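Alpha,alpha-trehalose-phosphate synthase (UDP-forming) (Burkholderia multivorans, PDB 5UOF) belongs to glycosyltransferase family 20 and has the two-domain GT-B architecture of that clan, with a sheet flanked by helices in each half. Local coordinates at residues Y82-R87 and Y115-A120; L267-D272 and A357-S362; Y276-V281 and L370-N375; S362-V367 and V392-E397. All blocks are in the same frame, centred on the assembly; numbering follows the deposited sequence.

In the fold
Starting from the N terminus, contact 1 closes a mostly helical loop in the first half of the chain, tying helix 79-86 to helix 109-127 in the half that holds the mixed sheet. It stands apart from the others, its centre about 37 Å from the centres of contacts 2 and 4. The remaining three belong to the half built on the parallel sheet. Contact 2 closes a long loop, laying helix 352-361 on strand 266-271. Contact 3 crosses both contact 2 and contact 4 along the chain and joins the connections that follow strands 266-271 and 364-367. Contact 4 comes in series after contact 2, shares Ser362 with it, and pairs strands 364-367 and 392-396.

Contact 1: residues Y82-R87 and Y115-A120; sequences YDQYYR and YLRVNA. With EDO (1,2-ethanediol), chain I.
Gln84 reaches from helix 79-86 across to Arg117 and Val118 of helix 109-127, a helix-helix crossing in the N-terminal half of this GT-B protein. The two short helical segments cross at 109° with their axes 8.8 Å apart, so that they meet at a few residues instead of running alongside each other.

The Gln84 chain is extended beyond CG (chi2 -173°) and delivers OE1 to the edge of the Arg117 guanidinium, close to its plane. That single oxygen is gripped side-on by two nitrogens: Arg117 NE donates to Gln84 OE1 at 2.8 Å, on a lone pair in the amide plane, while Arg117 NH2 stands well above that plane, at a modelled NH2 to OE1 distance short enough to be treated with reserve. The amide and guanidinium planes are turned 43° apart. Arg117 NH2 also forms a salt bridge with Asp81, so the guanidinium holds two residues of helix 79-86, Asp81 and Gln84.

Next to this polar bridge is Val118, modelled in two conformers. In the one described, CG1 lies 3.8 Å from Gln84 CB, and CG2 approaches the Tyr85 ring obliquely, 4.1 Å from CD2. The polar end of Tyr85 has its partner elsewhere: its OH bonds to Asn17, and its ring meets that of His142.

On the second helix, Tyr115 O accepts from two nitrogens of one residue, Asn119 N at 3.2 Å and Asn119 ND2 (which also bonds to His142 O) at 3.0 Å, arriving from opposite faces of the carbonyl plane.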
# COMPACT_ATOMS: atom_id res chain seq x y z
N TYR A 82 -17.50 17.43 16.69
CA TYR A 82 -16.31 17.87 15.96
C TYR A 82 -15.20 16.83 16.06
O TYR A 82 -14.55 16.51 15.06
CB TYR A 82 -15.82 19.22 16.49
CG TYR A 82 -14.55 19.67 15.81
CD1 TYR A 82 -14.60 20.44 14.65
CD2 TYR A 82 -13.29 19.32 16.31
CE1 TYR A 82 -13.44 20.85 14.01
CE2 TYR A 82 -12.13 19.72 15.67
CZ TYR A 82 -12.21 20.49 14.52
OH TYR A 82 -11.06 20.90 13.89
N ASP A 83 -14.95 16.32 17.27
CA ASP A 83 -13.85 15.37 17.44
C ASP A 83 -14.11 14.09 16.65
O ASP A 83 -13.21 13.56 16.00
CB ASP A 83 -13.64 15.06 18.92
CG ASP A 83 -12.96 16.20 19.67
OD1 ASP A 83 -12.39 17.10 19.01
OD2 ASP A 83 -12.99 16.19 20.92
N GLN A 84 -15.34 13.57 16.71
CA GLN A 84 -15.65 12.32 16.01
C GLN A 84 -15.65 12.47 14.50
O GLN A 84 -15.44 11.49 13.78
CB GLN A 84 -17.00 11.77 16.49
CG GLN A 84 -16.99 11.39 17.97
CD GLN A 84 -18.26 10.69 18.42
OE1 GLN A 84 -19.34 10.92 17.87
NE2 GLN A 84 -18.14 9.83 19.43
N TYR A 85 -15.86 13.69 13.99
CA TYR A 85 -15.87 13.97 12.56
C TYR A 85 -14.47 14.27 12.04
O TYR A 85 -14.08 13.75 11.00
CB TYR A 85 -16.83 15.14 12.28
CG TYR A 85 -17.13 15.41 10.81
CD1 TYR A 85 -16.20 16.05 9.99
CD2 TYR A 85 -18.37 15.08 10.26
CE1 TYR A 85 -16.49 16.34 8.65
CE2 TYR A 85 -18.66 15.35 8.93
CZ TYR A 85 -17.73 15.98 8.13
OH TYR A 85 -18.04 16.26 6.81
N TYR A 86 -13.71 15.11 12.74
CA TYR A 86 -12.42 15.60 12.24
C TYR A 86 -11.20 15.02 12.94
O TYR A 86 -10.10 15.10 12.38
CB TYR A 86 -12.35 17.13 12.34
CG TYR A 86 -13.27 17.82 11.37
CD1 TYR A 86 -12.99 17.83 10.01
CD2 TYR A 86 -14.41 18.48 11.82
CE1 TYR A 86 -13.82 18.47 9.11
CE2 TYR A 86 -15.26 19.12 10.92
CZ TYR A 86 -14.96 19.11 9.57
OH TYR A 86 -15.79 19.74 8.68
N ARG A 87 -11.34 14.48 14.14
CA ARG A 87 -10.20 13.99 14.92
C ARG A 87 -10.42 12.55 15.34
O ARG A 87 -10.19 12.16 16.49
CB ARG A 87 -9.95 14.88 16.14
CG ARG A 87 -9.66 16.32 15.80
CD ARG A 87 -9.27 17.13 17.02
NE ARG A 87 -8.00 16.69 17.58
CZ ARG A 87 -7.87 16.04 18.74
NH1 ARG A 87 -8.94 15.76 19.47
NH2 ARG A 87 -6.66 15.67 19.16
N TYR A 115 -17.81 7.93 13.86
CA TYR A 115 -17.91 8.33 12.46
C TYR A 115 -19.28 8.00 11.89
O TYR A 115 -19.94 8.86 11.28
CB TYR A 115 -16.81 7.59 11.71
CG TYR A 115 -16.75 7.68 10.21
CD1 TYR A 115 -16.45 8.88 9.58
CD2 TYR A 115 -16.88 6.55 9.43
CE1 TYR A 115 -16.34 8.94 8.20
CE2 TYR A 115 -16.75 6.60 8.06
CZ TYR A 115 -16.48 7.80 7.45
OH TYR A 115 -16.34 7.87 6.07
N LEU A 116 -19.74 6.77 12.09
CA LEU A 116 -21.10 6.42 11.68
C LEU A 116 -22.13 7.29 12.39
O LEU A 116 -23.08 7.77 11.76
CB LEU A 116 -21.37 4.94 11.96
CG LEU A 116 -20.41 3.95 11.30
CD1 LEU A 116 -20.93 2.52 11.46
CD2 LEU A 116 -20.14 4.29 9.84
N ARG A 117 -21.94 7.53 13.69
CA ARG A 117 -22.93 8.27 14.46
C ARG A 117 -23.10 9.69 13.95
O ARG A 117 -24.23 10.17 13.77
CB ARG A 117 -22.56 8.29 15.95
CG ARG A 117 -23.61 9.02 16.80
CD ARG A 117 -23.11 9.36 18.20
NE ARG A 117 -22.06 10.38 18.16
CZ ARG A 117 -22.28 11.69 18.01
NH1 ARG A 117 -23.53 12.15 17.88
NH2 ARG A 117 -21.26 12.54 17.99
N VAL A 118 -21.99 10.39 13.70
CA VAL A 118 -22.12 11.78 13.27
C VAL A 118 -22.67 11.87 11.86
O VAL A 118 -23.41 12.80 11.53
CB VAL A 118 -20.79 12.54 13.41
CG1 VAL A 118 -20.39 12.61 14.87
CG2 VAL A 118 -19.69 11.92 12.55
N ASN A 119 -22.34 10.90 10.99
CA ASN A 119 -22.97 10.88 9.68
C ASN A 119 -24.47 10.69 9.80
O ASN A 119 -25.26 11.41 9.18
CB ASN A 119 -22.35 9.80 8.81
CG ASN A 119 -21.18 10.31 8.00
OD1 ASN A 119 -21.34 10.75 6.85
ND2 ASN A 119 -19.98 10.26 8.58
N ALA A 120 -24.90 9.73 10.62
CA ALA A 120 -26.33 9.51 10.83
C ALA A 120 -26.99 10.76 11.40
O ALA A 120 -28.11 11.12 11.00
CB ALA A 120 -26.54 8.30 11.76
C1 EDO I . -24.10 6.03 8.71
O1 EDO I . -24.36 5.95 10.11
C2 EDO I . -24.48 4.71 8.05
O2 EDO I . -25.91 4.58 7.98

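Contact 2: residues L267-D272 and A357-S362; sequences LVMSVD and AFFRMS. With NA (sodium ion), chain C.
Strand 267-271 and helix 357-361 run at 145° to one another with their axes 8.4 Å apart, and the backbones come nearest where the helix ends, at Leu267 and Ser362. Leu267, Met269 and Val271 all turn toward the helix. Met269 lies in the middle of this row: its CG lies 3.5 Å from Ser362 CB, and bends at chi2 and chi3 then carry CE to Phe358 CB at 3.8 Å. The ring of Phe359 offers its edge to the strand, CD1 near Met269 CB and CE1 3.7 Å from Val271 CG2. Here a helix packs on one face of the parallel sheet of a Rossmann-like domain, and the chain passes from that helix into strand 364-367, the neighbour of 266-271. Leu267 packs where the helix ends, its CD2 3.7 Å from Ser362 CB. Ser362 OG turns back to donate to Phe359 O at 2.8 Å and also bonds with Tyr381 OH, whose ring meets Phe359 edge-to-face. The helix terminus holds a sodium ion through Arg360 O and Ser362 O, at 2.4 and 2.3 Å from the ion, with two waters and Gln385 OE1 completing the five ligands.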
# COMPACT_ATOMS: atom_id res chain seq x y z
N LEU A 267 14.09 30.39 -10.03
CA LEU A 267 13.18 30.17 -8.93
C LEU A 267 12.43 28.86 -9.15
O LEU A 267 11.80 28.67 -10.19
CB LEU A 267 12.19 31.33 -8.79
CG LEU A 267 11.00 31.13 -7.85
CD1 LEU A 267 11.47 30.96 -6.41
CD2 LEU A 267 10.03 32.31 -7.95
N VAL A 268 12.53 27.96 -8.16
CA VAL A 268 11.71 26.75 -8.10
C VAL A 268 10.63 26.99 -7.04
O VAL A 268 10.95 27.34 -5.90
CB VAL A 268 12.56 25.52 -7.75
CG1 VAL A 268 11.71 24.24 -7.73
CG2 VAL A 268 13.71 25.37 -8.73
N MET A 269 9.37 26.82 -7.42
CA MET A 269 8.25 27.04 -6.51
C MET A 269 7.64 25.71 -6.10
O MET A 269 7.52 24.80 -6.93
CB MET A 269 7.15 27.90 -7.15
CG MET A 269 7.42 29.39 -7.20
SD MET A 269 7.51 30.19 -5.58
CE MET A 269 5.89 29.81 -4.94
N SER A 270 7.24 25.63 -4.84
CA SER A 270 6.64 24.43 -4.26
C SER A 270 5.66 24.92 -3.19
O SER A 270 6.02 25.77 -2.37
CB SER A 270 7.72 23.51 -3.68
OG SER A 270 7.20 22.30 -3.16
N VAL A 271 4.42 24.41 -3.21
CA VAL A 271 3.38 24.87 -2.30
C VAL A 271 2.62 23.64 -1.82
O VAL A 271 2.01 22.95 -2.64
CB VAL A 271 2.41 25.88 -2.95
CG1 VAL A 271 1.38 26.34 -1.94
CG2 VAL A 271 3.15 27.10 -3.51
N ASP A 272 2.69 23.36 -0.52
CA ASP A 272 2.07 22.15 0.03
C ASP A 272 1.61 22.39 1.45
O ASP A 272 2.34 22.97 2.25
CB ASP A 272 3.06 20.97 0.09
CG ASP A 272 3.67 20.61 -1.25
OD1 ASP A 272 4.51 21.38 -1.76
OD2 ASP A 272 3.35 19.52 -1.76
N ALA A 357 1.00 34.72 -9.23
CA ALA A 357 2.07 35.59 -9.71
C ALA A 357 3.45 35.01 -9.38
O ALA A 357 4.38 35.14 -10.18
CB ALA A 357 1.91 37.00 -9.12
N PHE A 358 3.60 34.37 -8.21
CA PHE A 358 4.86 33.69 -7.91
C PHE A 358 5.10 32.55 -8.90
O PHE A 358 6.22 32.35 -9.37
CB PHE A 358 4.88 33.13 -6.49
CG PHE A 358 4.76 34.15 -5.39
CD1 PHE A 358 5.07 35.48 -5.59
CD2 PHE A 358 4.33 33.74 -4.13
CE1 PHE A 358 4.95 36.40 -4.54
CE2 PHE A 358 4.21 34.64 -3.09
CZ PHE A 358 4.50 35.97 -3.29
N PHE A 359 4.05 31.76 -9.17
CA PHE A 359 4.19 30.69 -10.15
C PHE A 359 4.63 31.25 -11.50
O PHE A 359 5.50 30.69 -12.17
CB PHE A 359 2.87 29.94 -10.33
CG PHE A 359 2.44 29.13 -9.13
CD1 PHE A 359 3.35 28.73 -8.17
CD2 PHE A 359 1.11 28.76 -8.99
CE1 PHE A 359 2.94 27.97 -7.08
CE2 PHE A 359 0.69 28.01 -7.92
CZ PHE A 359 1.60 27.62 -6.95
N ARG A 360 4.01 32.35 -11.92
CA ARG A 360 4.34 32.88 -13.24
C ARG A 360 5.80 33.32 -13.31
O ARG A 360 6.47 33.11 -14.32
CB ARG A 360 3.42 34.03 -13.61
CG ARG A 360 3.57 34.50 -15.08
CD ARG A 360 2.43 35.47 -15.41
NE ARG A 360 2.34 35.90 -16.81
CZ ARG A 360 1.52 35.37 -17.72
NH1 ARG A 360 0.72 34.36 -17.40
NH2 ARG A 360 1.46 35.88 -18.95
N MET A 361 6.32 33.92 -12.23
CA MET A 361 7.70 34.38 -12.16
C MET A 361 8.68 33.23 -12.21
O MET A 361 9.80 33.36 -12.73
CB MET A 361 7.92 35.17 -10.86
CG MET A 361 9.34 35.66 -10.63
SD MET A 361 9.62 36.41 -9.00
CE MET A 361 7.95 36.89 -8.58
N SER A 362 8.29 32.09 -11.65
CA SER A 362 9.22 30.99 -11.47
C SER A 362 9.52 30.27 -12.78
O SER A 362 8.81 30.39 -13.78
CB SER A 362 8.64 29.99 -10.47
OG SER A 362 7.61 29.26 -11.10
NA NA C . 7.31 31.15 -15.35
O HOH W 1 6.34 32.30 -17.26
O HOH W 2 9.30 30.82 -16.88

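Contact 3: residues Y276-V281 and L370-N375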
# COMPACT_ATOMS: atom_id res chain seq x y z
N TYR A 276 1.64 13.80 5.63
CA TYR A 276 2.60 12.76 5.30
C TYR A 276 2.47 12.23 3.88
O TYR A 276 3.29 11.41 3.47
CB TYR A 276 2.49 11.61 6.31
CG TYR A 276 3.22 11.92 7.58
CD1 TYR A 276 4.59 12.18 7.56
CD2 TYR A 276 2.56 12.01 8.80
CE1 TYR A 276 5.28 12.49 8.71
CE2 TYR A 276 3.25 12.33 9.97
CZ TYR A 276 4.61 12.56 9.91
OH TYR A 276 5.32 12.88 11.05
N SER A 277 1.49 12.68 3.11
CA SER A 277 1.43 12.29 1.71
C SER A 277 2.32 13.15 0.82
O SER A 277 2.49 12.82 -0.36
CB SER A 277 -0.00 12.36 1.18
OG SER A 277 -0.40 13.71 0.97
N LYS A 278 2.90 14.23 1.34
CA LYS A 278 3.55 15.21 0.49
C LYS A 278 5.01 14.90 0.19
O LYS A 278 5.54 15.40 -0.81
CB LYS A 278 3.44 16.61 1.12
CG LYS A 278 2.00 17.07 1.32
CD LYS A 278 1.26 17.04 0.00
CE LYS A 278 -0.10 17.70 0.13
NZ LYS A 278 -0.78 17.64 -1.19
N GLY A 279 5.66 14.08 1.00
CA GLY A 279 7.07 13.77 0.75
C GLY A 279 7.96 14.99 0.76
O GLY A 279 8.84 15.13 -0.11
N LEU A 280 7.76 15.88 1.73
CA LEU A 280 8.48 17.15 1.68
C LEU A 280 9.95 16.97 2.07
O LEU A 280 10.80 17.75 1.62
CB LEU A 280 7.78 18.18 2.56
CG LEU A 280 6.48 18.62 1.89
CD1 LEU A 280 5.55 19.35 2.86
CD2 LEU A 280 6.81 19.50 0.69
N VAL A 281 10.28 15.97 2.89
CA VAL A 281 11.69 15.69 3.12
C VAL A 281 12.37 15.30 1.82
O VAL A 281 13.45 15.79 1.48
CB VAL A 281 11.87 14.58 4.18
CG1 VAL A 281 13.32 14.09 4.18
CG2 VAL A 281 11.46 15.10 5.55
N LEU A 370 4.01 12.18 -2.52
CA LEU A 370 4.08 10.72 -2.57
C LEU A 370 2.78 10.11 -3.07
O LEU A 370 2.80 9.03 -3.67
CB LEU A 370 4.42 10.15 -1.19
CG LEU A 370 5.67 10.76 -0.56
CD1 LEU A 370 5.97 10.08 0.78
CD2 LEU A 370 6.86 10.65 -1.53
N ARG A 371 1.66 10.78 -2.82
CA ARG A 371 0.35 10.31 -3.23
C ARG A 371 -0.63 11.47 -3.13
O ARG A 371 -0.63 12.19 -2.12
CB ARG A 371 -0.08 9.12 -2.36
CG ARG A 371 -1.43 8.51 -2.69
CD ARG A 371 -1.51 8.02 -4.12
NE ARG A 371 -0.71 6.82 -4.35
CZ ARG A 371 -0.96 5.95 -5.33
NH1 ARG A 371 -1.99 6.15 -6.14
NH2 ARG A 371 -0.20 4.87 -5.48
N ASP A 372 -1.44 11.67 -4.17
CA ASP A 372 -2.38 12.80 -4.20
C ASP A 372 -3.54 12.44 -5.11
O ASP A 372 -3.33 11.97 -6.23
CB ASP A 372 -1.65 14.06 -4.69
CG ASP A 372 -2.39 15.35 -4.35
OD1 ASP A 372 -3.64 15.41 -4.51
OD2 ASP A 372 -1.72 16.32 -3.94
N GLY A 373 -4.77 12.65 -4.63
CA GLY A 373 -5.92 12.36 -5.46
C GLY A 373 -5.90 13.08 -6.80
O GLY A 373 -6.38 12.56 -7.81
N MET A 374 -5.38 14.31 -6.81
CA MET A 374 -5.34 15.09 -8.04
C MET A 374 -4.12 16.00 -8.02
O MET A 374 -3.16 15.77 -8.75
CB MET A 374 -6.65 15.87 -8.22
CG MET A 374 -6.69 16.77 -9.47
SD MET A 374 -6.32 15.88 -11.00
CE MET A 374 -7.56 14.58 -10.99
N ASN A 375 -4.16 17.01 -7.14
CA ASN A 375 -3.19 18.08 -6.93
C ASN A 375 -3.50 19.26 -7.85
O ASN A 375 -3.09 19.29 -9.01
CB ASN A 375 -1.74 17.65 -7.11
CG ASN A 375 -0.78 18.65 -6.52
OD1 ASN A 375 -0.66 19.76 -7.02
ND2 ASN A 375 -0.15 18.29 -5.40
O HOH W 3 -1.49 14.75 -1.11
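Lys278 and Asp372 meet because the lysine bends once and then runs straight: chi2 is -56°, the two torsions beyond it are anti, and NZ ends 3.2 Å from Asp372 OD2 in a salt bridge. Asp372 answers with CG anti to its own backbone N (chi1 -162°).

The segments come after strands 266-271 and 364-367 of the parallel sheet, the first running into helix 280-293, on the side where GT-B proteins have their interdomain cleft. Their backbones are stitched by Ser277 O, which receives weak bonds from Leu370 N at 2.7 Å and Arg371 N at 3.3 Å. Gly279, at the N-cap of helix 280-293 with positive phi, leaves its CA bare to the leucine side chain, and Leu370 CG settles 3.6 Å from that atom. A water ties the segments together a third time, accepting from Lys278 NZ at 3.0 Å and donating to Ser277 OG and Arg371 O; Ser277 OG also bonds with Asp275.

Asp372 is braced from its own loop as well. Asp372 OD1 accepts from Met374 N at 3.1 Å in an Asx turn, and Asn375 ND2 comes to Asp372 OD2 from above the carboxylate plane at 2.9 Å, while Asn375 OD1 caps the next helix at Ala378 N. With bonds on both oxygens, the carboxylate's rotation is probably restricted, and the salt bridge probably couples this turn to the Lys278 loop.

Contact 4: residues S362-V367 and V392-E397. With NA (sodium ion), chain C; EDO (1,2-ethanediol), chain E.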
# COMPACT_ATOMS: atom_id res chain seq x y z
N SER A 362 8.29 32.09 -11.65
CA SER A 362 9.22 30.99 -11.47
C SER A 362 9.52 30.27 -12.78
O SER A 362 8.81 30.39 -13.78
CB SER A 362 8.64 29.99 -10.47
OG SER A 362 7.61 29.26 -11.10
N GLN A 363 10.60 29.49 -12.77
CA GLN A 363 10.99 28.68 -13.91
C GLN A 363 10.61 27.21 -13.76
O GLN A 363 10.55 26.50 -14.77
CB GLN A 363 12.50 28.78 -14.13
CG GLN A 363 12.94 30.11 -14.75
CD GLN A 363 12.92 31.27 -13.77
OE1 GLN A 363 13.15 31.11 -12.57
NE2 GLN A 363 12.64 32.45 -14.29
N VAL A 364 10.40 26.74 -12.53
CA VAL A 364 10.09 25.33 -12.26
C VAL A 364 8.99 25.30 -11.21
O VAL A 364 9.05 26.02 -10.22
CB VAL A 364 11.31 24.53 -11.77
CG1 VAL A 364 10.94 23.04 -11.59
CG2 VAL A 364 12.47 24.67 -12.75
N GLY A 365 7.96 24.47 -11.46
CA GLY A 365 7.00 24.12 -10.45
C GLY A 365 7.31 22.71 -9.98
O GLY A 365 7.37 21.78 -10.79
N TYR A 366 7.51 22.56 -8.68
CA TYR A 366 8.07 21.34 -8.11
C TYR A 366 6.97 20.70 -7.26
O TYR A 366 6.77 21.07 -6.10
CB TYR A 366 9.30 21.71 -7.30
CG TYR A 366 10.15 20.60 -6.74
CD1 TYR A 366 10.10 19.31 -7.23
CD2 TYR A 366 11.06 20.89 -5.73
CE1 TYR A 366 10.93 18.31 -6.69
CE2 TYR A 366 11.89 19.92 -5.20
CZ TYR A 366 11.82 18.64 -5.67
OH TYR A 366 12.64 17.70 -5.10
N VAL A 367 6.24 19.76 -7.87
CA VAL A 367 5.00 19.24 -7.29
C VAL A 367 5.06 17.72 -7.26
O VAL A 367 4.52 17.04 -8.15
CB VAL A 367 3.79 19.74 -8.09
CG1 VAL A 367 2.49 19.35 -7.40
CG2 VAL A 367 3.87 21.24 -8.31
N VAL A 392 8.55 24.94 -16.23
CA VAL A 392 8.48 23.49 -16.40
C VAL A 392 7.90 22.88 -15.13
O VAL A 392 8.34 23.22 -14.03
CB VAL A 392 9.87 22.88 -16.67
CG1 VAL A 392 9.78 21.35 -16.73
CG2 VAL A 392 10.46 23.46 -17.94
N LEU A 393 6.93 21.99 -15.29
CA LEU A 393 6.33 21.30 -14.16
C LEU A 393 7.03 19.96 -13.95
O LEU A 393 7.08 19.14 -14.87
CB LEU A 393 4.84 21.07 -14.39
CG LEU A 393 4.10 20.21 -13.35
CD1 LEU A 393 4.06 20.93 -12.01
CD2 LEU A 393 2.70 19.92 -13.84
N VAL A 394 7.56 19.76 -12.75
CA VAL A 394 8.09 18.47 -12.32
C VAL A 394 7.04 17.86 -11.41
O VAL A 394 6.69 18.45 -10.39
CB VAL A 394 9.43 18.63 -11.57
CG1 VAL A 394 9.90 17.28 -11.05
CG2 VAL A 394 10.49 19.22 -12.51
N LEU A 395 6.52 16.69 -11.80
CA LEU A 395 5.26 16.19 -11.23
C LEU A 395 5.41 14.73 -10.83
O LEU A 395 5.91 13.92 -11.61
CB LEU A 395 4.12 16.32 -12.24
CG LEU A 395 2.73 15.84 -11.80
CD1 LEU A 395 2.26 16.62 -10.60
CD2 LEU A 395 1.71 15.99 -12.93
N SER A 396 4.93 14.39 -9.63
CA SER A 396 4.93 13.01 -9.17
C SER A 396 3.96 12.15 -9.98
O SER A 396 2.81 12.54 -10.20
CB SER A 396 4.52 12.95 -7.70
OG SER A 396 4.22 11.61 -7.31
N GLU A 397 4.41 10.96 -10.36
CA GLU A 397 3.54 10.02 -11.05
C GLU A 397 2.42 9.49 -10.17
O GLU A 397 1.53 8.81 -10.69
CB GLU A 397 4.35 8.83 -11.58
CG GLU A 397 5.03 8.02 -10.50
CD GLU A 397 5.69 6.79 -11.09
OE1 GLU A 397 5.00 5.76 -11.25
OE2 GLU A 397 6.88 6.88 -11.42
NA NA C . 7.31 31.15 -15.35
C1 EDO E . 12.92 36.01 -11.05
O1 EDO E . 14.02 35.92 -10.13
C2 EDO E . 12.67 34.61 -11.60
O2 EDO E . 13.92 34.06 -12.02
O HOH W 1 6.34 32.30 -17.26
O HOH W 2 9.30 30.82 -16.88
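Strand 364-367, helix 376-384 and strand 392-396 form a right-handed beta-alpha-beta unit of the Rossmann-like domain, and here its two strands lie side by side, parallel and in register from Val364 with Val392 to Val367 with Leu395. Five backbone bonds join them. Val392 N and Gly365 N bond to Gln363 O and Val392 O, each at 2.9 Å; Val394 N then meets Gly365 O at 2.8 Å, Val367 N takes Val394 O, and Ser396 N closes on Val367 O at 3.1 Å.

On one face Val364 CG1 lies 4.0 Å from Val394 CG2, and the Tyr366 ring approaches Val394 CG1 obliquely before its OH reaches Arg283 O. The opposite face has no side chain at Gly365; Leu393 CD1 leans there, 3.6 Å from Gly365 O and 3.7 Å from Val367 CG2. Leu395 CD1 comes similarly close to Val367 O.

Helix 416-428 packs on the face of Val364, Tyr366 and Val392, while helix 376-384 covers Val367, Leu393 and Leu395. In the sheet the pair is flanked by strand 266-271 beside 364-367 and by strand 409-411 beside 392-396.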